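Local coordinates for protein collagen adhesin (Staphylococcus aureus, PDB 2F68) that binds collagen as a bacterial surface adhesin, probably by closing its two beta-sandwich domains around the triple helix in a "collagen hug", at residues T18-S23 and V35-D40; I12-V17 and S132-T137; S178-D183 and Y248-S253; S150-K155 and A276-H281. One frame throughout, in Å; residues are numbered along the deposited sequence.

Contact 1: residues T18-S23 and V35-D40; sequences TDLTVS and VKMTFD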
loop_
_atom_site.group_PDB
_atom_site.type_symbol
_atom_site.label_atom_id
_atom_site.label_comp_id
_atom_site.label_asym_id
_atom_site.label_seq_id
_atom_site.Cartn_x
_atom_site.Cartn_y
_atom_site.Cartn_z
ATOM N N THR A 18 -1.042 9.345 -26.591
ATOM C CA THR A 18 -0.450 8.588 -27.694
ATOM C C THR A 18 -0.225 7.109 -27.381
ATOM O O THR A 18 -0.324 6.264 -28.273
ATOM C CB THR A 18 0.880 9.215 -28.163
ATOM O OG1 THR A 18 1.692 9.538 -27.027
ATOM C CG2 THR A 18 0.616 10.474 -28.972
ATOM N N ASP A 19 0.082 6.802 -26.120
ATOM C CA ASP A 19 0.325 5.422 -25.696
ATOM C C ASP A 19 -0.019 5.197 -24.225
ATOM O O ASP A 19 0.252 6.048 -23.373
ATOM C CB ASP A 19 1.781 5.019 -25.969
ATOM C CG ASP A 19 2.059 3.556 -25.655
ATOM O OD1 ASP A 19 1.307 2.682 -26.137
ATOM O OD2 ASP A 19 3.040 3.282 -24.933
ATOM N N LEU A 20 -0.619 4.043 -23.946
ATOM C CA LEU A 20 -0.939 3.628 -22.584
ATOM C C LEU A 20 -0.557 2.163 -22.383
ATOM O O LEU A 20 -1.142 1.267 -23.000
ATOM C CB LEU A 20 -2.427 3.851 -22.287
ATOM C CG LEU A 20 -2.944 3.584 -20.868
ATOM C CD1 LEU A 20 -2.528 4.682 -19.898
ATOM C CD2 LEU A 20 -4.454 3.442 -20.885
ATOM N N THR A 21 0.435 1.929 -21.526
ATOM C CA THR A 21 0.947 0.582 -21.266
ATOM C C THR A 21 0.991 0.262 -19.775
ATOM O O THR A 21 1.340 1.117 -18.958
ATOM C CB THR A 21 2.364 0.380 -21.854
ATOM O OG1 THR A 21 3.215 1.462 -21.454
ATOM C CG2 THR A 21 2.319 0.305 -23.377
ATOM N N VAL A 22 0.632 -0.973 -19.433
ATOM C CA VAL A 22 0.725 -1.458 -18.056
ATOM C C VAL A 22 1.610 -2.703 -17.994
ATOM O O VAL A 22 1.317 -3.719 -18.629
ATOM C CB VAL A 22 -0.665 -1.757 -17.432
ATOM C CG1 VAL A 22 -0.526 -2.072 -15.950
ATOM C CG2 VAL A 22 -1.610 -0.585 -17.618
ATOM N N SER A 23 2.695 -2.605 -17.231
ATOM C CA SER A 23 3.632 -3.710 -17.053
ATOM C C SER A 23 3.932 -3.934 -15.569
ATOM O O SER A 23 4.243 -2.979 -14.852
ATOM C CB SER A 23 4.927 -3.447 -17.827
ATOM O OG SER A 23 5.807 -4.555 -17.748
ATOM N N VAL A 35 1.609 1.587 -14.415
ATOM C CA VAL A 35 0.889 2.148 -15.559
ATOM C C VAL A 35 1.647 3.355 -16.114
ATOM O O VAL A 35 2.037 4.250 -15.360
ATOM C CB VAL A 35 -0.556 2.573 -15.175
ATOM C CG1 VAL A 35 -1.340 3.025 -16.405
ATOM C CG2 VAL A 35 -1.287 1.439 -14.474
ATOM N N LYS A 36 1.851 3.371 -17.430
ATOM C CA LYS A 36 2.531 4.480 -18.097
ATOM C C LYS A 36 1.650 5.102 -19.180
ATOM O O LYS A 36 1.137 4.404 -20.055
ATOM C CB LYS A 36 3.869 4.019 -18.685
ATOM C CG LYS A 36 4.803 5.156 -19.081
ATOM C CD LYS A 36 6.123 4.628 -19.617
ATOM C CE LYS A 36 7.058 5.765 -19.994
ATOM N NZ LYS A 36 8.360 5.265 -20.516
ATOM N N MET A 37 1.485 6.422 -19.103
ATOM C CA MET A 37 0.683 7.178 -20.062
ATOM C C MET A 37 1.545 8.257 -20.714
ATOM O O MET A 37 2.127 9.089 -20.019
ATOM C CB MET A 37 -0.528 7.803 -19.357
ATOM C CG MET A 37 -1.552 8.480 -20.275
ATOM S SD MET A 37 -1.065 10.105 -20.905
ATOM C CE MET A 37 -0.717 10.997 -19.388
ATOM N N THR A 38 1.616 8.241 -22.043
ATOM C CA THR A 38 2.396 9.232 -22.790
ATOM C C THR A 38 1.500 10.159 -23.612
ATOM O O THR A 38 0.407 9.767 -24.031
ATOM C CB THR A 38 3.442 8.572 -23.720
ATOM O OG1 THR A 38 2.778 7.751 -24.688
ATOM C CG2 THR A 38 4.426 7.723 -22.923
ATOM N N PHE A 39 1.974 11.382 -23.842
ATOM C CA PHE A 39 1.212 12.393 -24.579
ATOM C C PHE A 39 2.106 13.346 -25.377
ATOM O O PHE A 39 3.271 13.552 -25.030
ATOM C CB PHE A 39 0.309 13.193 -23.625
ATOM C CG PHE A 39 1.062 13.979 -22.579
ATOM C CD1 PHE A 39 1.482 15.283 -22.833
ATOM C CD2 PHE A 39 1.341 13.419 -21.335
ATOM C CE1 PHE A 39 2.177 16.011 -21.871
ATOM C CE2 PHE A 39 2.034 14.141 -20.364
ATOM C CZ PHE A 39 2.451 15.440 -20.633
ATOM N N ASP A 40 1.547 13.912 -26.446
ATOM C CA ASP A 40 2.187 15.000 -27.195
ATOM C C ASP A 40 1.148 15.977 -27.757
ATOM O O ASP A 40 -0.052 15.690 -27.738
ATOM C CB ASP A 40 3.114 14.464 -28.302
ATOM C CG ASP A 40 2.403 13.554 -29.299
ATOM O OD1 ASP A 40 3.060 12.619 -29.804
ATOM O OD2 ASP A 40 1.206 13.763 -29.591
HETATM O O HOH W 1 3.552 4.109 -22.100
#
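Thr-18 and Thr-38 meet through their hydroxyls, with the two side chains crossing at about a right angle. The OG1 atoms of Thr-18 and Thr-38 lie 3.1 Å apart in a hydrogen bond that either could donate. In both residues OG1 sits between the backbone N and the carbonyl carbon (chi1 46° in Thr-18, 61° in Thr-38), while CG2 is turned beside the backbone N. In Thr-18 that turn sets CG2 against the carboxylate of Asp-40, 3.4 Å from OD1, and these side chains also cross at about a right angle. On the face shared by Asp-19, Thr-21, Lys-36 and Thr-38, the side chains of Thr-21 and Lys-36 run side by side in the same direction, with Thr-21 OG1 3.8 Å from Lys-36 CB. A water joins Thr-21 OG1 (2.7 Å) to Asp-19 OD2 and, weakly, to Lys-36 O.

The other face is apolar. Leu-20 reaches across with CD1, which packs 3.7 Å from Met-37 CB and also touches Val-35 CG1; Val-22 CG2 lies 3.8 Å from Val-35 CG2. Between the two faces the strands pair as an antiparallel beta hairpin. Thr-21 and Lys-36 form a hydrogen-bonded pair, each N-H donating to the other's carbonyl oxygen, and Thr-38 N donates to Asp-19 O (2.9 Å).

Strands 127-132 and 135-141 supply Ile-130, Ser-132 and Thr-137 against the apolar face, joined by Ile-52 and Val-54 of strand 50-54 at Met-37. Along its other edge, strand 31-40 pairs with strand 104-116, which in turn pairs with the C-terminal strand 300-307.

Contact 2: residues I12-V17 and S132-T137; sequences ISSTNV and SGNKST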
loop_
_atom_site.group_PDB
_atom_site.type_symbol
_atom_site.label_atom_id
_atom_site.label_comp_id
_atom_site.label_asym_id
_atom_site.label_seq_id
_atom_site.Cartn_x
_atom_site.Cartn_y
_atom_site.Cartn_z
ATOM N N ILE A 12 -8.488 16.631 -22.631
ATOM C CA ILE A 12 -7.701 16.484 -23.857
ATOM C C ILE A 12 -7.125 15.073 -24.028
ATOM O O ILE A 12 -6.197 14.862 -24.815
ATOM C CB ILE A 12 -6.560 17.539 -23.940
ATOM C CG1 ILE A 12 -5.665 17.479 -22.693
ATOM C CG2 ILE A 12 -7.140 18.939 -24.144
ATOM C CD1 ILE A 12 -4.238 17.955 -22.920
ATOM N N SER A 13 -7.688 14.114 -23.294
ATOM C CA SER A 13 -7.214 12.729 -23.307
ATOM C C SER A 13 -7.436 12.029 -24.648
ATOM O O SER A 13 -6.585 11.265 -25.102
ATOM C CB SER A 13 -7.867 11.926 -22.177
ATOM O OG SER A 13 -9.279 11.913 -22.309
ATOM N N SER A 14 -8.579 12.297 -25.276
ATOM C CA SER A 14 -8.928 11.681 -26.558
ATOM C C SER A 14 -8.068 12.196 -27.714
ATOM O O SER A 14 -7.887 11.502 -28.716
ATOM C CB SER A 14 -10.409 11.901 -26.870
ATOM O OG SER A 14 -11.233 11.294 -25.891
ATOM N N THR A 15 -7.540 13.409 -27.564
ATOM C CA THR A 15 -6.765 14.058 -28.622
ATOM C C THR A 15 -5.251 13.928 -28.446
ATOM O O THR A 15 -4.530 13.720 -29.423
ATOM C CB THR A 15 -7.129 15.557 -28.760
ATOM O OG1 THR A 15 -7.034 16.198 -27.481
ATOM C CG2 THR A 15 -8.542 15.725 -29.307
ATOM N N ASN A 16 -4.777 14.038 -27.206
ATOM C CA ASN A 16 -3.339 14.153 -26.940
ATOM C C ASN A 16 -2.601 12.880 -26.508
ATOM O O ASN A 16 -1.393 12.765 -26.729
ATOM C CB ASN A 16 -3.063 15.301 -25.962
ATOM C CG ASN A 16 -3.268 16.670 -26.595
ATOM O OD1 ASN A 16 -4.200 17.392 -26.248
ATOM N ND2 ASN A 16 -2.399 17.025 -27.535
ATOM N N VAL A 17 -3.319 11.936 -25.897
ATOM C CA VAL A 17 -2.720 10.671 -25.446
ATOM C C VAL A 17 -2.287 9.816 -26.637
ATOM O O VAL A 17 -3.062 9.592 -27.569
ATOM C CB VAL A 17 -3.673 9.868 -24.517
ATOM C CG1 VAL A 17 -3.075 8.510 -24.152
ATOM C CG2 VAL A 17 -3.976 10.655 -23.256
ATOM N N SER A 132 -7.278 5.508 -21.237
ATOM C CA SER A 132 -6.878 6.914 -21.243
ATOM C C SER A 132 -7.088 7.503 -22.637
ATOM O O SER A 132 -6.235 7.365 -23.519
ATOM C CB SER A 132 -5.422 7.074 -20.792
ATOM O OG SER A 132 -5.057 8.440 -20.712
ATOM N N GLY A 133 -8.236 8.148 -22.827
ATOM C CA GLY A 133 -8.613 8.706 -24.124
ATOM C C GLY A 133 -9.070 7.629 -25.088
ATOM O O GLY A 133 -10.060 6.941 -24.837
ATOM N N ASN A 134 -8.343 7.489 -26.194
ATOM C CA ASN A 134 -8.627 6.455 -27.190
ATOM C C ASN A 134 -7.813 5.180 -26.968
ATOM O O ASN A 134 -8.046 4.164 -27.629
ATOM C CB ASN A 134 -8.393 6.994 -28.607
ATOM C CG ASN A 134 -9.397 8.065 -29.009
ATOM O OD1 ASN A 134 -9.064 8.988 -29.753
ATOM N ND2 ASN A 134 -10.630 7.944 -28.526
ATOM N N LYS A 135 -6.869 5.240 -26.032
ATOM C CA LYS A 135 -5.964 4.122 -25.759
ATOM C C LYS A 135 -6.446 3.268 -24.589
ATOM O O LYS A 135 -6.934 3.791 -23.583
ATOM C CB LYS A 135 -4.540 4.629 -25.498
ATOM C CG LYS A 135 -3.973 5.541 -26.589
ATOM C CD LYS A 135 -3.721 4.793 -27.893
ATOM C CE LYS A 135 -3.517 5.757 -29.051
ATOM N NZ LYS A 135 -3.253 5.043 -30.329
ATOM N N SER A 136 -6.302 1.952 -24.733
ATOM C CA SER A 136 -6.722 0.996 -23.709
ATOM C C SER A 136 -5.755 -0.180 -23.598
ATOM O O SER A 136 -5.186 -0.627 -24.597
ATOM C CB SER A 136 -8.137 0.487 -23.999
ATOM O OG SER A 136 -8.205 -0.146 -25.266
ATOM N N THR A 137 -5.579 -0.672 -22.373
ATOM C CA THR A 137 -4.692 -1.806 -22.095
ATOM C C THR A 137 -5.253 -2.693 -20.978
ATOM O O THR A 137 -5.959 -2.212 -20.087
ATOM C CB THR A 137 -3.245 -1.345 -21.765
ATOM O OG1 THR A 137 -2.482 -2.452 -21.266
ATOM C CG2 THR A 137 -3.245 -0.222 -20.734
HETATM O O HOH W 2 -5.992 9.169 -27.451
#
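Ser-13 and Gly-133 bring the two backbones together where the short helix 13-16 faces the type II' turn Ser-132 to Lys-135, which links strands 127-132 and 135-141. The CA atoms of Ser-14 and Gly-133 are 3.9 Å apart, and Gly-133 CA points a C-H at Ser-13 O at 3.4 Å. Gly-133 has positive phi (76°) and no side chain, which fits both the turn and this tight approach. A water bound to Asn-134 N (3.2 Å) also lies within hydrogen-bonding distance of Ser-13 O and Val-17 O.

Among the side chains, Val-17 does most of the touching. Its CG1, anti to the backbone N (chi1 175°), meets Ser-132 O at 3.4 Å and Lys-135 CG at 3.9 Å; Val-17 and Lys-135 slide past each other in opposite directions. Val-17 CG2 packs 3.5 Å from Ser-132 OG. Ser-13 presents CB and OG to the CA of Gly-133.

The chemistry is thus one of close backbone fit, a CA-H to oxygen contact and water mediation, with the hydroxyls of Ser-13 and Ser-132 bonded outside the contact, to Asp-11 and Lys-53, and a valine filling the interface.

Contact 3: residues S178-D183 and Y248-S253; sequences SYVSKD and YGSYNS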
loop_
_atom_site.group_PDB
_atom_site.type_symbol
_atom_site.label_atom_id
_atom_site.label_comp_id
_atom_site.label_asym_id
_atom_site.label_seq_id
_atom_site.Cartn_x
_atom_site.Cartn_y
_atom_site.Cartn_z
ATOM N N SER A 178 -3.968 -22.970 18.712
ATOM C CA SER A 178 -3.474 -24.197 19.333
ATOM C C SER A 178 -3.060 -23.973 20.786
ATOM O O SER A 178 -2.748 -22.848 21.185
ATOM C CB SER A 178 -2.299 -24.767 18.531
ATOM O OG SER A 178 -1.228 -23.841 18.461
ATOM N N TYR A 179 -3.064 -25.052 21.568
ATOM C CA TYR A 179 -2.619 -25.015 22.959
ATOM C C TYR A 179 -1.112 -24.785 23.031
ATOM O O TYR A 179 -0.347 -25.376 22.265
ATOM C CB TYR A 179 -2.998 -26.314 23.682
ATOM C CG TYR A 179 -2.561 -26.374 25.134
ATOM C CD1 TYR A 179 -3.362 -25.846 26.147
ATOM C CD2 TYR A 179 -1.349 -26.965 25.493
ATOM C CE1 TYR A 179 -2.964 -25.901 27.482
ATOM C CE2 TYR A 179 -0.943 -27.025 26.824
ATOM C CZ TYR A 179 -1.755 -26.491 27.811
ATOM O OH TYR A 179 -1.357 -26.549 29.127
ATOM N N VAL A 180 -0.698 -23.924 23.956
ATOM C CA VAL A 180 0.714 -23.590 24.126
ATOM C C VAL A 180 1.218 -23.992 25.520
ATOM O O VAL A 180 0.520 -23.814 26.522
ATOM C CB VAL A 180 0.989 -22.088 23.791
ATOM C CG1 VAL A 180 0.487 -21.152 24.893
ATOM C CG2 VAL A 180 2.463 -21.854 23.498
ATOM N N SER A 181 2.425 -24.553 25.565
ATOM C CA SER A 181 3.006 -25.070 26.806
ATOM C C SER A 181 3.769 -24.014 27.607
ATOM O O SER A 181 3.995 -24.183 28.808
ATOM C CB SER A 181 3.912 -26.271 26.513
ATOM O OG SER A 181 4.959 -25.918 25.624
ATOM N N LYS A 182 4.163 -22.932 26.938
ATOM C CA LYS A 182 4.913 -21.845 27.573
ATOM C C LYS A 182 4.386 -20.464 27.174
ATOM O O LYS A 182 3.500 -20.350 26.324
ATOM C CB LYS A 182 6.414 -21.968 27.270
ATOM C CG LYS A 182 6.775 -22.002 25.784
ATOM C CD LYS A 182 8.282 -22.058 25.563
ATOM C CE LYS A 182 8.934 -20.689 25.719
ATOM N NZ LYS A 182 10.405 -20.745 25.500
ATOM N N ASP A 183 4.934 -19.421 27.799
ATOM C CA ASP A 183 4.539 -18.041 27.518
ATOM C C ASP A 183 5.076 -17.561 26.171
ATOM O O ASP A 183 6.255 -17.748 25.860
ATOM C CB ASP A 183 5.014 -17.105 28.636
ATOM C CG ASP A 183 4.331 -17.379 29.968
ATOM O OD1 ASP A 183 3.539 -18.342 30.065
ATOM O OD2 ASP A 183 4.588 -16.622 30.928
ATOM N N TYR A 248 -3.667 -17.686 28.565
ATOM C CA TYR A 248 -4.445 -16.859 27.643
ATOM C C TYR A 248 -3.968 -17.003 26.198
ATOM O O TYR A 248 -4.718 -16.724 25.261
ATOM C CB TYR A 248 -4.410 -15.391 28.075
ATOM C CG TYR A 248 -5.012 -15.140 29.441
ATOM C CD1 TYR A 248 -6.394 -15.181 29.634
ATOM C CD2 TYR A 248 -4.201 -14.861 30.540
ATOM C CE1 TYR A 248 -6.952 -14.953 30.887
ATOM C CE2 TYR A 248 -4.750 -14.630 31.799
ATOM C CZ TYR A 248 -6.126 -14.678 31.964
ATOM O OH TYR A 248 -6.677 -14.452 33.204
ATOM N N GLY A 249 -2.720 -17.439 26.030
ATOM C CA GLY A 249 -2.145 -17.684 24.710
ATOM C C GLY A 249 -2.738 -18.902 24.026
ATOM O O GLY A 249 -2.824 -18.952 22.797
ATOM N N SER A 250 -3.146 -19.883 24.829
ATOM C CA SER A 250 -3.778 -21.101 24.327
ATOM C C SER A 250 -5.209 -20.841 23.863
ATOM O O SER A 250 -5.926 -20.031 24.459
ATOM C CB SER A 250 -3.768 -22.191 25.401
ATOM O OG SER A 250 -2.445 -22.545 25.765
ATOM N N TYR A 251 -5.605 -21.536 22.796
ATOM C CA TYR A 251 -6.957 -21.465 22.216
ATOM C C TYR A 251 -7.365 -20.066 21.728
ATOM O O TYR A 251 -8.556 -19.778 21.572
ATOM C CB TYR A 251 -8.014 -22.025 23.186
ATOM C CG TYR A 251 -7.616 -23.300 23.902
ATOM C CD1 TYR A 251 -7.587 -24.524 23.231
ATOM C CD2 TYR A 251 -7.283 -23.284 25.256
ATOM C CE1 TYR A 251 -7.224 -25.697 23.890
ATOM C CE2 TYR A 251 -6.919 -24.451 25.924
ATOM C CZ TYR A 251 -6.892 -25.652 25.234
ATOM O OH TYR A 251 -6.535 -26.808 25.889
ATOM N N ASN A 252 -6.375 -19.209 21.480
ATOM C CA ASN A 252 -6.620 -17.834 21.041
ATOM C C ASN A 252 -5.635 -17.351 19.981
ATOM O O ASN A 252 -4.451 -17.692 20.021
ATOM C CB ASN A 252 -6.600 -16.875 22.236
ATOM C CG ASN A 252 -7.787 -17.064 23.161
ATOM O OD1 ASN A 252 -8.937 -16.854 22.772
ATOM N ND2 ASN A 252 -7.510 -17.457 24.398
ATOM N N SER A 253 -6.138 -16.556 19.040
ATOM C CA SER A 253 -5.312 -15.944 18.002
ATOM C C SER A 253 -5.151 -14.451 18.266
ATOM O O SER A 253 -6.133 -13.750 18.513
ATOM C CB SER A 253 -5.925 -16.176 16.618
ATOM O OG SER A 253 -5.081 -15.680 15.593
#
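Gly-249, the last residue of helix 246-249, packs against Val-180, whose CG1 comes 4.0 Å from Gly-249 C. The carbonyl oxygen of Gly-249 is bonded to Asn-174 ND2, on the same loop as residues 178-183. Ser-250 follows as the first residue beyond the helix and carries the hydrogen bond of the contact. Its OG, held beside its own backbone N (chi1 -62°), accepts the N-H of Val-180 at 2.9 Å and an almost straight 172°. The same hydroxyl is bonded to Gln-246 O one helical turn back, so a buried polar atom is gripped from the loop on one hand and from the helix on the other. Val-180 CG1 closes on OG as well, at 3.4 Å.

Ser-250 and Tyr-251 form the middle of a type II beta turn, Gly-249 to Asn-252, that leads the chain from the helix into strand 252-262 of the collagen-binding domain. Tyr-251 occupies the third position with positive phi. Its ring crosses that of Tyr-179 obliquely, with the centroids 5.8 Å apart and the planes at 53°. Its tip does the touching, Tyr-251 OH lying 3.3 Å from Tyr-179 CD1, while Tyr-251 CE2 sits at the edge of the Tyr-179 ring, in its plane. At the end of the turn, Asn-252 folds back so that ND2 donates to Tyr-248 O (3.0 Å), and its OD1 accepts from His-209 N.

Contact 4: residues S150-K155 and A276-H281; sequences SVFYYK and AWYQEH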
loop_
_atom_site.group_PDB
_atom_site.type_symbol
_atom_site.label_atom_id
_atom_site.label_comp_id
_atom_site.label_asym_id
_atom_site.label_seq_id
_atom_site.Cartn_x
_atom_site.Cartn_y
_atom_site.Cartn_z
ATOM N N SER A 150 -1.952 -21.890 7.837
ATOM C CA SER A 150 -1.002 -20.896 8.329
ATOM C C SER A 150 -0.094 -21.462 9.420
ATOM O O SER A 150 -0.453 -22.423 10.104
ATOM C CB SER A 150 -1.747 -19.666 8.859
ATOM O OG SER A 150 -2.503 -19.045 7.834
ATOM N N VAL A 151 1.083 -20.857 9.568
ATOM C CA VAL A 151 2.012 -21.198 10.649
ATOM C C VAL A 151 1.559 -20.558 11.965
ATOM O O VAL A 151 0.589 -19.795 11.985
ATOM C CB VAL A 151 3.474 -20.777 10.319
ATOM C CG1 VAL A 151 4.053 -21.659 9.217
ATOM C CG2 VAL A 151 3.552 -19.297 9.934
ATOM N N PHE A 152 2.255 -20.877 13.056
ATOM C CA PHE A 152 1.947 -20.310 14.370
ATOM C C PHE A 152 2.053 -18.787 14.353
ATOM O O PHE A 152 1.071 -18.087 14.609
ATOM C CB PHE A 152 2.864 -20.898 15.451
ATOM C CG PHE A 152 2.548 -20.424 16.848
ATOM C CD1 PHE A 152 1.679 -21.145 17.659
ATOM C CD2 PHE A 152 3.123 -19.261 17.354
ATOM C CE1 PHE A 152 1.387 -20.717 18.952
ATOM C CE2 PHE A 152 2.835 -18.822 18.644
ATOM C CZ PHE A 152 1.964 -19.552 19.445
ATOM N N TYR A 153 3.246 -18.286 14.045
ATOM C CA TYR A 153 3.496 -16.851 14.008
ATOM C C TYR A 153 4.211 -16.424 12.730
ATOM O O TYR A 153 5.243 -16.990 12.362
ATOM C CB TYR A 153 4.287 -16.406 15.246
ATOM C CG TYR A 153 4.772 -14.971 15.193
ATOM C CD1 TYR A 153 3.887 -13.906 15.364
ATOM C CD2 TYR A 153 6.118 -14.679 14.975
ATOM C CE1 TYR A 153 4.328 -12.588 15.315
ATOM C CE2 TYR A 153 6.571 -13.363 14.924
ATOM C CZ TYR A 153 5.670 -12.324 15.094
ATOM O OH TYR A 153 6.110 -11.022 15.045
ATOM N N TYR A 154 3.640 -15.426 12.061
ATOM C CA TYR A 154 4.272 -14.783 10.913
ATOM C C TYR A 154 3.957 -13.289 10.915
ATOM O O TYR A 154 2.931 -12.863 11.454
ATOM C CB TYR A 154 3.832 -15.438 9.594
ATOM C CG TYR A 154 2.431 -15.085 9.137
ATOM C CD1 TYR A 154 1.323 -15.785 9.613
ATOM C CD2 TYR A 154 2.215 -14.059 8.215
ATOM C CE1 TYR A 154 0.035 -15.466 9.192
ATOM C CE2 TYR A 154 0.932 -13.732 7.788
ATOM C CZ TYR A 154 -0.153 -14.440 8.280
ATOM O OH TYR A 154 -1.424 -14.121 7.860
ATOM N N LYS A 155 4.843 -12.502 10.312
ATOM C CA LYS A 155 4.686 -11.054 10.275
ATOM C C LYS A 155 4.595 -10.544 8.837
ATOM O O LYS A 155 5.396 -10.926 7.980
ATOM C CB LYS A 155 5.839 -10.380 11.020
ATOM C CG LYS A 155 5.581 -8.928 11.396
ATOM C CD LYS A 155 6.720 -8.345 12.226
ATOM C CE LYS A 155 8.028 -8.263 11.445
ATOM N NZ LYS A 155 7.881 -7.575 10.132
ATOM N N ALA A 276 10.673 -14.563 17.856
ATOM C CA ALA A 276 9.585 -15.259 18.545
ATOM C C ALA A 276 10.055 -16.376 19.476
ATOM O O ALA A 276 10.928 -17.171 19.123
ATOM C CB ALA A 276 8.583 -15.799 17.533
ATOM N N TRP A 277 9.459 -16.421 20.667
ATOM C CA TRP A 277 9.691 -17.490 21.635
ATOM C C TRP A 277 8.374 -18.181 21.983
ATOM O O TRP A 277 7.538 -17.619 22.697
ATOM C CB TRP A 277 10.343 -16.940 22.908
ATOM C CG TRP A 277 11.793 -16.593 22.761
ATOM C CD1 TRP A 277 12.860 -17.392 23.059
ATOM C CD2 TRP A 277 12.338 -15.354 22.293
ATOM N NE1 TRP A 277 14.036 -16.729 22.800
ATOM C CE2 TRP A 277 13.745 -15.476 22.330
ATOM C CE3 TRP A 277 11.773 -14.152 21.843
ATOM C CZ2 TRP A 277 14.598 -14.440 21.933
ATOM C CZ3 TRP A 277 12.623 -13.123 21.448
ATOM C CH2 TRP A 277 14.020 -13.276 21.496
ATOM N N TYR A 278 8.195 -19.397 21.467
ATOM C CA TYR A 278 6.979 -20.178 21.712
ATOM C C TYR A 278 7.200 -21.682 21.559
ATOM O O TYR A 278 8.203 -22.115 20.988
ATOM C CB TYR A 278 5.836 -19.714 20.793
ATOM C CG TYR A 278 6.094 -19.913 19.314
ATOM C CD1 TYR A 278 5.781 -21.120 18.685
ATOM C CD2 TYR A 278 6.639 -18.890 18.538
ATOM C CE1 TYR A 278 6.014 -21.307 17.327
ATOM C CE2 TYR A 278 6.876 -19.066 17.177
ATOM C CZ TYR A 278 6.560 -20.276 16.580
ATOM O OH TYR A 278 6.791 -20.455 15.235
ATOM N N GLN A 279 6.255 -22.468 22.073
ATOM C CA GLN A 279 6.257 -23.919 21.892
ATOM C C GLN A 279 4.841 -24.492 21.922
ATOM O O GLN A 279 4.210 -24.562 22.981
ATOM C CB GLN A 279 7.136 -24.609 22.946
ATOM C CG GLN A 279 7.226 -26.129 22.784
ATOM C CD GLN A 279 8.117 -26.797 23.822
ATOM O OE1 GLN A 279 8.654 -26.144 24.718
ATOM N NE2 GLN A 279 8.274 -28.111 23.700
ATOM N N GLU A 280 4.350 -24.891 20.751
ATOM C CA GLU A 280 3.089 -25.623 20.646
ATOM C C GLU A 280 3.282 -26.997 21.270
ATOM O O GLU A 280 4.270 -27.678 20.981
ATOM C CB GLU A 280 2.663 -25.779 19.184
ATOM C CG GLU A 280 2.376 -24.474 18.458
ATOM C CD GLU A 280 1.899 -24.690 17.031
ATOM O OE1 GLU A 280 0.851 -25.342 16.840
ATOM O OE2 GLU A 280 2.572 -24.197 16.101
ATOM N N HIS A 281 2.351 -27.398 22.131
ATOM C CA HIS A 281 2.453 -28.690 22.805
ATOM C C HIS A 281 2.239 -29.834 21.816
ATOM O O HIS A 281 1.124 -30.074 21.346
ATOM C CB HIS A 281 1.485 -28.782 23.985
ATOM C CG HIS A 281 1.824 -29.872 24.952
ATOM N ND1 HIS A 281 1.079 -31.025 25.064
ATOM C CD2 HIS A 281 2.838 -29.990 25.841
ATOM C CE1 HIS A 281 1.616 -31.803 25.987
ATOM N NE2 HIS A 281 2.685 -31.199 26.474
HETATM O O HOH W 3 5.554 -19.702 12.893
#
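Phe-152 and Tyr-278 form an offset stack, with ring centroids 4.1 Å apart and planes 16° from parallel. The two side chains slide past each other in opposite directions. Phe-152 CD2 lies over the centre of the tyrosine ring, whereas Tyr-278 CD1 sits over the phenylalanine face toward its rim.

Apolar packing of another kind joins Tyr-153 and Ala-276: Tyr-153 CD2 touches Ala-276 CB at 3.7 Å, and that methyl also lies at the edge of the Tyr-278 ring, in its plane. Phe-291 of strand 289-296 meets Tyr-153 edge-to-face and packs on Ala-276 and Tyr-278.

The Glu-280 side chain runs past Phe-152 in the opposite direction, with its carboxylate plane 33° from the ring: Glu-280 CG lies 3.5 Å from Phe-152 CD1, and Glu-280 OE2 is 3.4 Å from Phe-152 CB. The other oxygen, OE1, is bonded to Ser-178 OG.

A single water provides a polar link, taking the N-H of Tyr-153 (2.9 Å) and meeting Tyr-278 OH at 2.8 Å. The join between residues 150-155, which lead into one sheet of the collagen-binding domain, and strand 269-278 of the other thus rests mainly on one aromatic stack and apolar contacts, with a water linking Tyr-153 N to Tyr-278 OH and the Glu-280 carboxylate, held by Ser-178, against Phe-152.

The four contacts fall into two pairs, one in each beta domain. Contacts 1 and 2 have centres 9 Å apart and share one sheet: helix 13-16 runs directly into strand 17-27, and Asn-16 ND2 lies 2.7 Å from Asp-40 O in a probable hydrogen bond. Contacts 3 and 4, centres 10 Å apart, are joined by Ser-181, whose OG probably bonds to the backbone oxygen of Gln-279, and by the packing of Tyr-179 on His-281. Between the pairs the centres of contacts 1 and 3 are 53 Å apart, on opposite sides of the chain centre. The collagen hug model has collagen clasped between two such domains; no ligand is present among these contacts.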